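Local coordinates for delta-1-pyrroline-5-carboxylate dehydrogenase, mitochondrial (PDB 4E3X), which catalyses the NAD+-dependent oxidation of L-glutamate gamma-semialdehyde to L-glutamate, the second step of proline breakdown to glutamate in mitochondria, at residues Val155-Ile160 with Gly345-Ala350; Ser208-Thr213 with Glu447-Val452; Asn103-Ala108 with Ile258-Pro263; Asn218-Pro223 with Asn228-Lys233; Pro411-Leu416 with Pro439-Met444. All coordinates share one frame; numbering follows the deposited sequence. Where two conformers were deposited one is given.

Contact 1: Val155-Ile160 with Gly345-Ala350; sequences VIQAEI and GQKCSA. With PRO (proline), chain K.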
# COMPACT_ATOMS: atom_id res chain seq x y z
N VAL B 155 29.17 11.66 18.40
CA VAL B 155 28.93 10.43 19.15
C VAL B 155 27.45 10.14 19.34
O VAL B 155 26.97 9.06 19.00
CB VAL B 155 29.58 10.49 20.54
CG1 VAL B 155 29.22 9.26 21.34
CG2 VAL B 155 31.09 10.64 20.43
N ILE B 156 26.70 11.10 19.88
CA ILE B 156 25.31 10.83 20.18
C ILE B 156 24.45 10.68 18.93
O ILE B 156 23.55 9.86 18.91
CB ILE B 156 24.70 11.89 21.14
CG1 ILE B 156 23.28 11.49 21.57
CG2 ILE B 156 24.69 13.27 20.51
CD1 ILE B 156 23.18 10.10 22.18
N GLN B 157 24.74 11.45 17.88
CA GLN B 157 23.97 11.30 16.65
C GLN B 157 24.25 9.94 16.02
O GLN B 157 23.34 9.31 15.48
CB GLN B 157 24.25 12.45 15.68
CG GLN B 157 23.63 13.78 16.10
CD GLN B 157 22.13 13.67 16.32
OE1 GLN B 157 21.40 13.20 15.46
NE2 GLN B 157 21.68 14.09 17.50
N ALA B 158 25.48 9.46 16.12
CA ALA B 158 25.79 8.13 15.60
C ALA B 158 25.09 7.06 16.44
O ALA B 158 24.53 6.10 15.91
CB ALA B 158 27.28 7.91 15.59
N GLU B 159 25.11 7.24 17.76
CA GLU B 159 24.51 6.29 18.69
C GLU B 159 23.02 6.09 18.47
O GLU B 159 22.54 4.96 18.45
CB GLU B 159 24.79 6.72 20.14
CG GLU B 159 23.89 6.06 21.18
CD GLU B 159 24.25 4.61 21.48
OE1 GLU B 159 25.15 4.04 20.82
OE2 GLU B 159 23.63 4.04 22.40
N ILE B 160 22.28 7.18 18.29
CA ILE B 160 20.84 7.05 18.10
C ILE B 160 20.47 6.48 16.73
O ILE B 160 19.36 5.99 16.56
CB ILE B 160 20.07 8.37 18.35
CG1 ILE B 160 20.39 9.41 17.27
CG2 ILE B 160 20.35 8.89 19.75
CD1 ILE B 160 19.63 10.73 17.47
N GLY B 345 21.51 20.06 10.87
CA GLY B 345 20.20 20.20 10.26
C GLY B 345 19.96 19.26 9.08
O GLY B 345 19.00 19.44 8.33
N GLN B 346 20.83 18.26 8.92
CA GLN B 346 20.73 17.34 7.79
C GLN B 346 19.79 16.18 8.08
O GLN B 346 20.15 15.01 7.96
CB GLN B 346 22.12 16.82 7.43
CG GLN B 346 23.09 17.94 7.11
CD GLN B 346 24.47 17.39 6.81
OE1 GLN B 346 24.92 17.41 5.67
NE2 GLN B 346 25.14 16.88 7.84
N LYS B 347 18.56 16.52 8.47
CA LYS B 347 17.55 15.52 8.76
C LYS B 347 16.27 15.89 8.05
O LYS B 347 15.90 17.06 8.01
CB LYS B 347 17.28 15.43 10.26
CG LYS B 347 18.49 15.08 11.12
CD LYS B 347 18.05 14.83 12.56
CE LYS B 347 19.23 14.45 13.43
NZ LYS B 347 18.81 14.13 14.82
N CYS B 348 15.57 14.90 7.52
CA CYS B 348 14.28 15.13 6.89
C CYS B 348 13.27 15.68 7.89
O CYS B 348 12.26 16.24 7.49
CB CYS B 348 13.73 13.83 6.32
SG CYS B 348 14.74 13.13 5.03
N SER B 349 13.57 15.52 9.18
CA SER B 349 12.70 15.94 10.28
C SER B 349 13.11 17.26 10.93
O SER B 349 12.41 17.75 11.82
CB SER B 349 12.70 14.87 11.37
OG SER B 349 14.03 14.63 11.81
N ALA B 350 14.25 17.83 10.53
CA ALA B 350 14.80 19.02 11.21
C ALA B 350 13.88 20.23 11.12
O ALA B 350 13.30 20.51 10.08
CB ALA B 350 16.16 19.37 10.63
N PRO K . 13.65 9.39 11.85
CA PRO K . 14.53 10.55 11.99
C PRO K . 13.96 11.61 12.93
O PRO K . 12.79 11.56 13.33
CB PRO K . 14.61 11.09 10.56
CG PRO K . 14.54 9.86 9.73
CD PRO K . 13.61 8.91 10.45
OXT PRO K . 14.67 12.54 13.31
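Lys347 reaches out from the loop 345-350 to Gln157 on the helix segment 155-160; the nearest CA atoms, those of the same two residues, are 11.0 Å apart, so long side chains must make the contact. From CB and CG, which carry the chain away from the loop, the lysine runs nearly straight, with chi2, chi3 and chi4 all close to anti. CD passes at van der Waals range from the bound proline, 4.2 Å from its OXT. CE comes next to the amide oxygen, 3.2 Å from Gln157 OE1, and NZ closes the contact with a 2.8 Å hydrogen bond to Gln157 OE1. The ammonium sits to one side of the carbonyl, at a C=O...N angle of 125° and tilted from its plane. Gln157 meets it by bending at chi2 (-56°), which brings its amide round toward the lysine, while Ile160 CD1 flanks NZ as a greasy neighbour. On the loop, a type I turn from Lys347 to Ala350 places the nucleophile Cys348 and Ser349 at its corner, and Ser349 OG donates a 2.7 Å hydrogen bond to proline OXT. A long, flexible lysine suits the distance, and glutamine suits its tip: a neutral carbonyl probably steadies the buried ammonium through its dipole.

Contact 2: Ser208-Thr213 with Glu447-Val452; sequences SPFNFT and EIFGPV. With PRO (proline), chain K; PRO (proline), chain J.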
# COMPACT_ATOMS: atom_id res chain seq x y z
N SER B 208 19.05 4.18 -0.67
CA SER B 208 19.14 4.78 0.66
C SER B 208 19.94 6.09 0.69
O SER B 208 20.79 6.32 -0.17
CB SER B 208 19.70 3.77 1.66
OG SER B 208 20.94 3.26 1.24
N PRO B 209 19.67 6.95 1.68
CA PRO B 209 20.28 8.29 1.74
C PRO B 209 21.50 8.34 2.65
O PRO B 209 21.75 7.43 3.44
CB PRO B 209 19.16 9.13 2.34
CG PRO B 209 18.55 8.20 3.33
CD PRO B 209 18.61 6.82 2.70
N PHE B 210 22.24 9.44 2.58
CA PHE B 210 23.47 9.56 3.35
C PHE B 210 23.25 9.73 4.83
O PHE B 210 24.14 9.43 5.64
CB PHE B 210 24.31 10.75 2.86
CG PHE B 210 23.80 12.10 3.30
CD1 PHE B 210 24.25 12.68 4.49
CD2 PHE B 210 22.89 12.81 2.53
CE1 PHE B 210 23.79 13.92 4.90
CE2 PHE B 210 22.43 14.05 2.94
CZ PHE B 210 22.88 14.61 4.13
N ASN B 211 22.08 10.25 5.20
CA ASN B 211 21.99 10.92 6.50
C ASN B 211 21.69 10.04 7.69
O ASN B 211 21.87 10.46 8.83
CB ASN B 211 21.08 12.14 6.43
CG ASN B 211 19.64 11.78 6.14
OD1 ASN B 211 19.35 10.75 5.53
ND2 ASN B 211 18.73 12.64 6.57
N PHE B 212 21.22 8.82 7.43
CA PHE B 212 21.03 7.84 8.50
C PHE B 212 21.50 6.48 8.05
O PHE B 212 20.96 5.91 7.11
CB PHE B 212 19.57 7.77 8.94
CG PHE B 212 19.13 8.95 9.73
CD1 PHE B 212 18.55 10.05 9.10
CD2 PHE B 212 19.30 8.99 11.10
CE1 PHE B 212 18.15 11.15 9.82
CE2 PHE B 212 18.90 10.10 11.84
CZ PHE B 212 18.32 11.18 11.20
N THR B 213 22.50 5.96 8.73
CA THR B 213 22.95 4.59 8.50
C THR B 213 21.79 3.60 8.65
O THR B 213 21.69 2.63 7.90
CB THR B 213 24.09 4.26 9.47
OG1 THR B 213 25.19 5.10 9.15
CG2 THR B 213 24.53 2.80 9.39
N GLU B 447 13.56 23.08 1.14
CA GLU B 447 14.37 22.27 2.05
C GLU B 447 15.86 22.50 1.79
O GLU B 447 16.37 22.20 0.71
CB GLU B 447 14.01 20.79 1.93
CG GLU B 447 14.71 19.91 2.97
CD GLU B 447 14.37 18.43 2.84
OE1 GLU B 447 14.37 17.92 1.70
OE2 GLU B 447 14.09 17.79 3.88
N ILE B 448 16.56 23.02 2.79
CA ILE B 448 17.97 23.35 2.67
C ILE B 448 18.89 22.20 3.07
O ILE B 448 19.94 22.00 2.46
CB ILE B 448 18.30 24.61 3.49
CG1 ILE B 448 17.50 25.81 2.95
CG2 ILE B 448 19.79 24.91 3.45
CD1 ILE B 448 17.62 27.04 3.81
N PHE B 449 18.49 21.43 4.08
CA PHE B 449 19.32 20.33 4.59
C PHE B 449 20.67 20.86 5.09
O PHE B 449 21.73 20.34 4.76
CB PHE B 449 19.47 19.21 3.54
CG PHE B 449 18.93 17.88 3.99
CD1 PHE B 449 19.77 16.79 4.16
CD2 PHE B 449 17.58 17.73 4.27
CE1 PHE B 449 19.27 15.57 4.58
CE2 PHE B 449 17.07 16.51 4.68
CZ PHE B 449 17.92 15.43 4.84
N GLY B 450 20.59 21.91 5.89
CA GLY B 450 21.76 22.52 6.50
C GLY B 450 21.35 23.21 7.78
O GLY B 450 20.17 23.22 8.11
N PRO B 451 22.32 23.78 8.51
CA PRO B 451 22.03 24.34 9.83
C PRO B 451 21.50 25.77 9.72
O PRO B 451 22.14 26.72 10.15
CB PRO B 451 23.39 24.30 10.53
CG PRO B 451 24.37 24.46 9.41
CD PRO B 451 23.76 23.76 8.22
N VAL B 452 20.32 25.89 9.13
CA VAL B 452 19.76 27.19 8.77
C VAL B 452 18.32 27.29 9.23
O VAL B 452 17.41 26.67 8.66
CB VAL B 452 19.85 27.43 7.25
CG1 VAL B 452 19.33 28.83 6.90
CG2 VAL B 452 21.29 27.28 6.77
N PRO K . 13.65 9.39 11.85
CA PRO K . 14.53 10.55 11.99
C PRO K . 13.96 11.61 12.93
O PRO K . 12.79 11.56 13.33
CB PRO K . 14.61 11.09 10.56
CG PRO K . 14.54 9.86 9.73
CD PRO K . 13.61 8.91 10.45
OXT PRO K . 14.67 12.54 13.31
N PRO J . 24.72 15.79 -0.88
CA PRO J . 24.37 15.75 -2.30
C PRO J . 23.61 17.01 -2.72
O PRO J . 23.47 17.96 -1.94
CB PRO J . 23.47 14.51 -2.42
CG PRO J . 23.29 13.98 -1.01
CD PRO J . 24.46 14.49 -0.23
OXT PRO J . 23.13 17.11 -3.85
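Phe449 and Asn211 mark the closest approach of two irregular loops whose CA atoms there stay 10.0 Å apart, and Phe449 itself has a left-handed backbone (phi 60°). Side chains therefore bridge the space. The ring of Phe449 points at the 208-213 loop and presents its rim: Phe210 CZ lies in the plane of that ring, 3.8 Å from Phe449 CE1. The two rings meet rim to rim, centroids 6.0 Å apart and planes at 76°, neither covering the other's face. With CG between its backbone N and carbonyl carbon (chi1 65°), Asn211 brings its amide to the same rim, ND2 3.4 Å from Phe449 CZ; the side chains cross at about a right angle, amide and ring planes inclined to each other. ND2 gives its hydrogen bond to Gln346 O. Asn211 CB lies over one face of Phe210, offset toward the rim. The two loops meet in the active site of an aldehyde dehydrogenase, near Cys348, where the loop after strand 203-207 of the coenzyme-binding domain faces one of the catalytic domain. Asn211 is, by similarity, the transition-state stabiliser, and its amide probably contributes to the oxyanion hole. Phe210 and Phe212 each offer apolar carbon to a bound proline: the proline of chain J has CD 3.6 Å from Phe210 CD2, while that of chain K has CB 3.6 Å from Phe212 CE1 and CG over a face of that ring.

Contact 3: Asn103-Ala108 with Ile258-Pro263; sequences NRAIDA and IIQFVP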
# COMPACT_ATOMS: atom_id res chain seq x y z
N ASN B 103 22.44 -6.14 -13.90
CA ASN B 103 21.60 -7.18 -14.46
C ASN B 103 22.00 -8.58 -13.99
O ASN B 103 21.14 -9.43 -13.76
CB ASN B 103 21.53 -7.06 -15.98
CG ASN B 103 20.56 -5.97 -16.44
OD1 ASN B 103 20.92 -5.07 -17.21
ND2 ASN B 103 19.34 -6.02 -15.94
N ARG B 104 23.30 -8.82 -13.84
CA ARG B 104 23.78 -10.07 -13.27
C ARG B 104 23.26 -10.24 -11.85
O ARG B 104 22.87 -11.34 -11.44
CB ARG B 104 25.30 -10.09 -13.25
CG ARG B 104 25.84 -11.38 -12.72
CD ARG B 104 27.07 -11.78 -13.49
NE ARG B 104 28.26 -11.09 -12.99
CZ ARG B 104 28.90 -11.45 -11.89
NH1 ARG B 104 28.43 -12.45 -11.15
NH2 ARG B 104 29.99 -10.80 -11.51
N ALA B 105 23.27 -9.15 -11.09
CA ALA B 105 22.79 -9.18 -9.71
C ALA B 105 21.30 -9.50 -9.64
O ALA B 105 20.87 -10.27 -8.78
CB ALA B 105 23.07 -7.85 -9.03
N ILE B 106 20.52 -8.91 -10.55
CA ILE B 106 19.10 -9.22 -10.65
C ILE B 106 18.89 -10.71 -10.93
O ILE B 106 18.12 -11.38 -10.24
CB ILE B 106 18.40 -8.38 -11.74
CG1 ILE B 106 18.33 -6.90 -11.32
CG2 ILE B 106 17.01 -8.93 -12.06
CD1 ILE B 106 17.97 -5.95 -12.45
N ASP B 107 19.57 -11.22 -11.95
CA ASP B 107 19.38 -12.61 -12.33
C ASP B 107 19.69 -13.56 -11.17
O ASP B 107 18.94 -14.50 -10.92
CB ASP B 107 20.25 -12.98 -13.54
CG ASP B 107 19.89 -12.20 -14.79
OD1 ASP B 107 18.85 -11.51 -14.80
OD2 ASP B 107 20.66 -12.28 -15.77
N ALA B 108 20.79 -13.29 -10.46
CA ALA B 108 21.19 -14.16 -9.36
C ALA B 108 20.24 -14.05 -8.18
O ALA B 108 19.94 -15.04 -7.52
CB ALA B 108 22.62 -13.86 -8.93
N ILE B 258 20.43 -12.68 -1.55
CA ILE B 258 19.21 -12.10 -0.99
C ILE B 258 19.28 -10.56 -0.96
O ILE B 258 18.31 -9.88 -1.31
CB ILE B 258 18.90 -12.67 0.40
CG1 ILE B 258 18.87 -14.22 0.34
CG2 ILE B 258 17.59 -12.09 0.96
CD1 ILE B 258 18.02 -14.81 -0.81
N ILE B 259 20.42 -10.01 -0.54
CA ILE B 259 20.69 -8.59 -0.71
C ILE B 259 21.99 -8.47 -1.49
O ILE B 259 23.03 -8.94 -1.03
CB ILE B 259 20.78 -7.81 0.62
CG1 ILE B 259 19.44 -7.86 1.38
CG2 ILE B 259 21.16 -6.36 0.34
CD1 ILE B 259 19.50 -7.23 2.75
N GLN B 260 21.92 -7.86 -2.68
CA GLN B 260 23.09 -7.58 -3.48
C GLN B 260 23.56 -6.17 -3.14
O GLN B 260 22.77 -5.23 -3.13
CB GLN B 260 22.76 -7.70 -4.97
CG GLN B 260 21.97 -8.96 -5.35
CD GLN B 260 22.78 -10.24 -5.33
OE1 GLN B 260 23.60 -10.47 -4.43
NE2 GLN B 260 22.53 -11.12 -6.30
N PHE B 261 24.85 -6.04 -2.81
CA PHE B 261 25.40 -4.75 -2.39
C PHE B 261 25.95 -4.07 -3.63
O PHE B 261 27.04 -4.42 -4.11
CB PHE B 261 26.49 -4.97 -1.33
CG PHE B 261 26.93 -3.71 -0.65
CD1 PHE B 261 26.20 -3.19 0.41
CD2 PHE B 261 28.09 -3.05 -1.06
CE1 PHE B 261 26.61 -2.02 1.04
CE2 PHE B 261 28.50 -1.89 -0.44
CZ PHE B 261 27.76 -1.37 0.61
N VAL B 262 25.18 -3.14 -4.18
CA VAL B 262 25.49 -2.58 -5.49
C VAL B 262 25.43 -1.06 -5.55
O VAL B 262 24.52 -0.47 -6.14
CB VAL B 262 24.62 -3.22 -6.60
CG1 VAL B 262 25.10 -4.64 -6.88
CG2 VAL B 262 23.15 -3.23 -6.23
N PRO B 263 26.45 -0.40 -4.98
CA PRO B 263 26.65 1.03 -5.26
C PRO B 263 26.63 1.27 -6.76
O PRO B 263 27.09 0.42 -7.52
CB PRO B 263 28.06 1.30 -4.72
CG PRO B 263 28.31 0.20 -3.70
CD PRO B 263 27.56 -0.99 -4.21
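Gln260 NE2 is shared by two oxygens: it donates to Ala105 O on helix 99-118, 3.1 Å away, and to Asn257 OD1 just before its own strand. The bond to Ala105 O is nearly straight (165° at the hydrogen) and lies in the carbonyl plane on a lone pair, and Ala105 O lies close to the plane of the Gln260 amide. The other end of that amide is held too, OE1 accepting from Gly69 N, so the group is fixed against rotation about its last bond. A bend at chi2 (-74°) swings the amide across toward the helix. Gln260 CG lies 4.0 Å from Ala105 CB. Helix 99-118 here packs on strand 259-261, the outermost of the five parallel strands of the Rossmann-like NAD-binding domain, with strand 62-68 beyond it. Helix and strand come near, with the CA atoms of Ala105 and Gln260 only 6.4 Å apart, so the small alanine suits this close approach. A methyl is likewise all that Ala108 offers, its CB 3.8 Å from Gln260 NE2. Just past the strand, Val262 adds a branched apolar surface, its CG1 4.4 Å from Ala105 CB, and it also touches Leu102 of the same helix.

Contact 4: Asn218-Pro223 with Asn228-Lys233; sequences NLAGAP and NVVLWK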
# COMPACT_ATOMS: atom_id res chain seq x y z
N ASN B 218 17.22 -0.57 7.01
CA ASN B 218 15.79 -0.84 6.95
C ASN B 218 15.25 -0.95 5.52
O ASN B 218 14.44 -1.81 5.23
CB ASN B 218 15.01 0.23 7.73
CG ASN B 218 13.55 -0.10 7.84
OD1 ASN B 218 13.18 -1.20 8.23
ND2 ASN B 218 12.70 0.85 7.46
N LEU B 219 15.68 -0.06 4.64
CA LEU B 219 15.19 -0.08 3.26
C LEU B 219 15.50 -1.39 2.55
O LEU B 219 14.68 -1.88 1.78
CB LEU B 219 15.76 1.09 2.46
CG LEU B 219 15.25 2.49 2.80
CD1 LEU B 219 16.00 3.48 1.95
CD2 LEU B 219 13.75 2.62 2.58
N ALA B 220 16.68 -1.94 2.79
CA ALA B 220 17.05 -3.23 2.22
C ALA B 220 16.57 -4.39 3.10
O ALA B 220 16.15 -5.43 2.60
CB ALA B 220 18.56 -3.29 2.02
N GLY B 221 16.65 -4.21 4.41
CA GLY B 221 16.38 -5.28 5.36
C GLY B 221 14.91 -5.65 5.52
O GLY B 221 14.58 -6.83 5.61
N ALA B 222 14.03 -4.66 5.58
CA ALA B 222 12.62 -4.97 5.76
C ALA B 222 12.02 -5.79 4.60
O ALA B 222 11.37 -6.81 4.85
CB ALA B 222 11.82 -3.70 6.04
N PRO B 223 12.29 -5.41 3.33
CA PRO B 223 11.79 -6.28 2.26
C PRO B 223 12.42 -7.68 2.32
O PRO B 223 11.71 -8.67 2.10
CB PRO B 223 12.18 -5.53 0.98
CG PRO B 223 12.26 -4.08 1.42
CD PRO B 223 12.85 -4.15 2.80
N ASN B 228 11.59 -11.16 0.26
CA ASN B 228 12.05 -10.58 -0.99
C ASN B 228 13.55 -10.68 -1.19
O ASN B 228 14.31 -10.91 -0.24
CB ASN B 228 11.65 -9.11 -1.05
CG ASN B 228 10.16 -8.95 -1.00
OD1 ASN B 228 9.48 -9.23 -1.98
ND2 ASN B 228 9.63 -8.53 0.16
N VAL B 229 13.96 -10.51 -2.44
CA VAL B 229 15.36 -10.33 -2.77
C VAL B 229 15.55 -8.90 -3.25
O VAL B 229 14.64 -8.29 -3.81
CB VAL B 229 15.87 -11.36 -3.80
CG1 VAL B 229 15.78 -12.76 -3.21
CG2 VAL B 229 15.09 -11.27 -5.10
N VAL B 230 16.74 -8.35 -3.02
CA VAL B 230 16.93 -6.91 -3.06
C VAL B 230 18.25 -6.54 -3.73
O VAL B 230 19.29 -7.15 -3.46
CB VAL B 230 16.97 -6.34 -1.62
CG1 VAL B 230 17.24 -4.84 -1.62
CG2 VAL B 230 15.69 -6.67 -0.84
N LEU B 231 18.20 -5.54 -4.61
CA LEU B 231 19.39 -4.81 -5.01
C LEU B 231 19.46 -3.53 -4.19
O LEU B 231 18.58 -2.67 -4.29
CB LEU B 231 19.37 -4.46 -6.50
CG LEU B 231 20.02 -5.47 -7.45
CD1 LEU B 231 19.29 -6.81 -7.43
CD2 LEU B 231 20.10 -4.91 -8.87
N TRP B 232 20.48 -3.43 -3.35
CA TRP B 232 20.67 -2.27 -2.50
C TRP B 232 21.74 -1.36 -3.07
O TRP B 232 22.91 -1.73 -3.12
CB TRP B 232 21.05 -2.72 -1.10
CG TRP B 232 21.26 -1.62 -0.11
CD1 TRP B 232 20.84 -0.31 -0.20
CD2 TRP B 232 21.95 -1.73 1.14
NE1 TRP B 232 21.23 0.39 0.93
CE2 TRP B 232 21.93 -0.46 1.75
CE3 TRP B 232 22.60 -2.78 1.79
CZ2 TRP B 232 22.51 -0.22 2.99
CZ3 TRP B 232 23.18 -2.54 3.03
CH2 TRP B 232 23.14 -1.27 3.61
N LYS B 233 21.31 -0.17 -3.50
CA LYS B 233 22.21 0.92 -3.87
C LYS B 233 22.36 1.84 -2.66
O LYS B 233 21.50 2.68 -2.42
CB LYS B 233 21.66 1.70 -5.06
CG LYS B 233 22.55 2.88 -5.48
CD LYS B 233 21.69 4.08 -5.94
CE LYS B 233 22.50 5.37 -6.11
NZ LYS B 233 23.18 5.77 -4.85
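Asn228 and Pro223 form the tight end of this contact, where helix 213-225 has nearly ended and the chain turns back into strand 230-233. Pro223 O accepts two hydrogen bonds from this one residue, 2.8 Å from Asn228 ND2 and 3.1 Å from Asn228 N, both arriving from the same face of its carbonyl plane and tilted from it. The amide has further partners: OD1 accepts from Leu200 N, and ND2 also donates to Trp541 O. Were an alanine to stand here, Pro223 O would probably keep only the backbone donor, Leu200 N and Trp541 O would lose their mates, and the turn would be less firmly fixed. Proline, with no N-H to give to the preceding turn, sits at a kink of the helix, and Pro223 CB packs 4.1 Å from Val230 CG2. That same CG2 lies 3.7 Å from Ala220 O, while Val230 CG1 meets Ala220 CB at 4.2 Å. Farther on the packing is apolar only: Trp232 CG, anti to the backbone N (chi1 -180°), turns the indole face to Ala220 CB in a CH-pi contact, 4.1 Å from the centroid of the five-membered ring and 25° off its normal. The indole NE1 turns elsewhere, to Ser208 OG. Beyond it the contact loosens, for Lys233, an NAD+-binding residue and partly exposed, does not touch the helix segment. The axes of helix segment 218-223 and strand 230-233 run antiparallel at 173°, 8.8 Å apart, as expected for the return from helix to strand in a beta-alpha-beta crossover of a Rossmann-like coenzyme domain.

Contact 5: Pro411-Leu416 with Pro439-Met444; sequences PSLSIL and PQEPIM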
# COMPACT_ATOMS: atom_id res chain seq x y z
N PRO B 411 15.61 41.55 0.88
CA PRO B 411 15.07 42.63 1.70
C PRO B 411 14.19 42.14 2.85
O PRO B 411 13.96 42.89 3.80
CB PRO B 411 14.23 43.45 0.71
CG PRO B 411 14.77 43.10 -0.64
CD PRO B 411 15.19 41.66 -0.53
N SER B 412 13.71 40.90 2.76
CA SER B 412 12.80 40.37 3.77
C SER B 412 13.54 39.57 4.84
O SER B 412 12.95 39.19 5.85
CB SER B 412 11.74 39.48 3.12
OG SER B 412 10.91 40.24 2.25
N LEU B 413 14.82 39.31 4.62
CA LEU B 413 15.59 38.45 5.51
C LEU B 413 16.70 39.21 6.23
O LEU B 413 17.30 40.13 5.68
CB LEU B 413 16.20 37.28 4.73
CG LEU B 413 15.22 36.41 3.96
CD1 LEU B 413 15.95 35.28 3.25
CD2 LEU B 413 14.16 35.84 4.87
N SER B 414 16.97 38.80 7.46
CA SER B 414 18.10 39.32 8.21
C SER B 414 18.76 38.20 9.00
O SER B 414 18.09 37.44 9.70
CB SER B 414 17.66 40.44 9.16
OG SER B 414 16.77 39.95 10.15
N ILE B 415 20.08 38.10 8.90
CA ILE B 415 20.84 37.11 9.65
C ILE B 415 21.05 37.60 11.08
O ILE B 415 21.68 38.64 11.29
CB ILE B 415 22.19 36.82 8.99
CG1 ILE B 415 21.96 36.18 7.61
CG2 ILE B 415 23.04 35.92 9.88
CD1 ILE B 415 23.23 35.92 6.83
N LEU B 416 20.50 36.87 12.04
CA LEU B 416 20.60 37.25 13.45
C LEU B 416 21.85 36.67 14.10
O LEU B 416 22.41 37.27 15.03
CB LEU B 416 19.37 36.76 14.22
CG LEU B 416 18.00 37.20 13.72
CD1 LEU B 416 16.94 36.73 14.70
CD2 LEU B 416 17.96 38.71 13.53
N PRO B 439 6.28 35.64 5.72
CA PRO B 439 6.06 34.23 6.07
C PRO B 439 6.07 33.30 4.86
O PRO B 439 6.15 32.08 5.03
CB PRO B 439 4.68 34.25 6.74
CG PRO B 439 3.99 35.42 6.13
CD PRO B 439 5.06 36.45 5.90
N GLN B 440 6.02 33.87 3.65
CA GLN B 440 6.04 33.07 2.43
C GLN B 440 7.32 33.25 1.61
O GLN B 440 7.34 32.93 0.42
CB GLN B 440 4.81 33.36 1.56
N GLU B 441 8.38 33.76 2.23
CA GLU B 441 9.68 33.88 1.57
C GLU B 441 10.12 32.50 1.09
O GLU B 441 9.81 31.50 1.73
CB GLU B 441 10.72 34.44 2.55
CG GLU B 441 11.62 35.55 1.99
CD GLU B 441 12.86 35.04 1.25
OE1 GLU B 441 13.22 33.85 1.39
OE2 GLU B 441 13.48 35.86 0.54
N PRO B 442 10.83 32.44 -0.05
CA PRO B 442 11.33 31.14 -0.52
C PRO B 442 12.10 30.33 0.54
O PRO B 442 12.00 29.11 0.55
CB PRO B 442 12.26 31.52 -1.67
CG PRO B 442 11.62 32.75 -2.23
CD PRO B 442 11.03 33.50 -1.06
N ILE B 443 12.83 31.00 1.43
CA ILE B 443 13.58 30.28 2.45
C ILE B 443 12.66 29.59 3.47
O ILE B 443 13.09 28.68 4.19
CB ILE B 443 14.61 31.19 3.17
CG1 ILE B 443 15.74 30.35 3.77
CG2 ILE B 443 13.94 32.07 4.22
CD1 ILE B 443 16.87 31.18 4.35
N MET B 444 11.40 30.01 3.51
CA MET B 444 10.40 29.37 4.37
C MET B 444 9.78 28.14 3.70
O MET B 444 9.03 27.40 4.34
CB MET B 444 9.29 30.36 4.73
CG MET B 444 9.73 31.53 5.61
SD MET B 444 9.96 31.09 7.34
CE MET B 444 8.28 30.75 7.86
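The carboxylate of Glu441 is the flat group here, and Leu413 lies over one face of it, with CD1 3.6 Å from Glu441 OE1 and 3.7 Å from Glu441 OE2. Ile443 N donates to Glu441 OE1 at 2.9 Å, coming in nearly along the C-O axis and almost straight (170°); OE1 is also bonded to His406 NE2, and OE2 to Ser410 OG. Glutamate reaches this position because its chain bends at chi2 (-86°), folding the carboxylate back over the next residues of its own loop, whose backbone is closed by Met444 N bonding to Glu441 O. Apolar contacts lie beside it. Leu413 CD2 comes 3.8 Å from Ile443 CG2, the two side chains passing at a slant, and Ser412 CB sits 4.1 Å from Glu441 CG. A leucine in place of the glutamate is likely to leave Ile443 N, His406 and Ser410 without their partner and to free the loop to shift. The contact joins strand 413-417, paired antiparallel with strand 428-436, to the loop that follows the latter, against helix 394-409 of the catalytic domain. Leucine suits the face of a carboxylate whose oxygens are already bonded: the buried negative charge is probably offset by a backbone amide, an imidazole and a hydroxyl, and the apolar cover would tend to strengthen those bonds by keeping water away.

Contacts 3 and 4 lie in the coenzyme domain, centres about 11 Å apart, on the neighbouring strands 259-261 and 230-233 of one parallel sheet; contact 4 lies within the chain interval that contact 3 spans. Contact 5 is in the catalytic domain, its centre about 46 Å from that of contact 3; it opens after contact 1 has closed and falls within the interval spanned by contact 2. Contacts 1 and 2 lie between, centres about 9 Å apart and directly touching, and both border the same bound proline. Contact 2 also reaches contact 4 through Ser208 and contact 5 through Ile448. Contacts 1 and 2 alternate along the chain and bring nucleophile, coenzyme residues and ligand together at the domain junction.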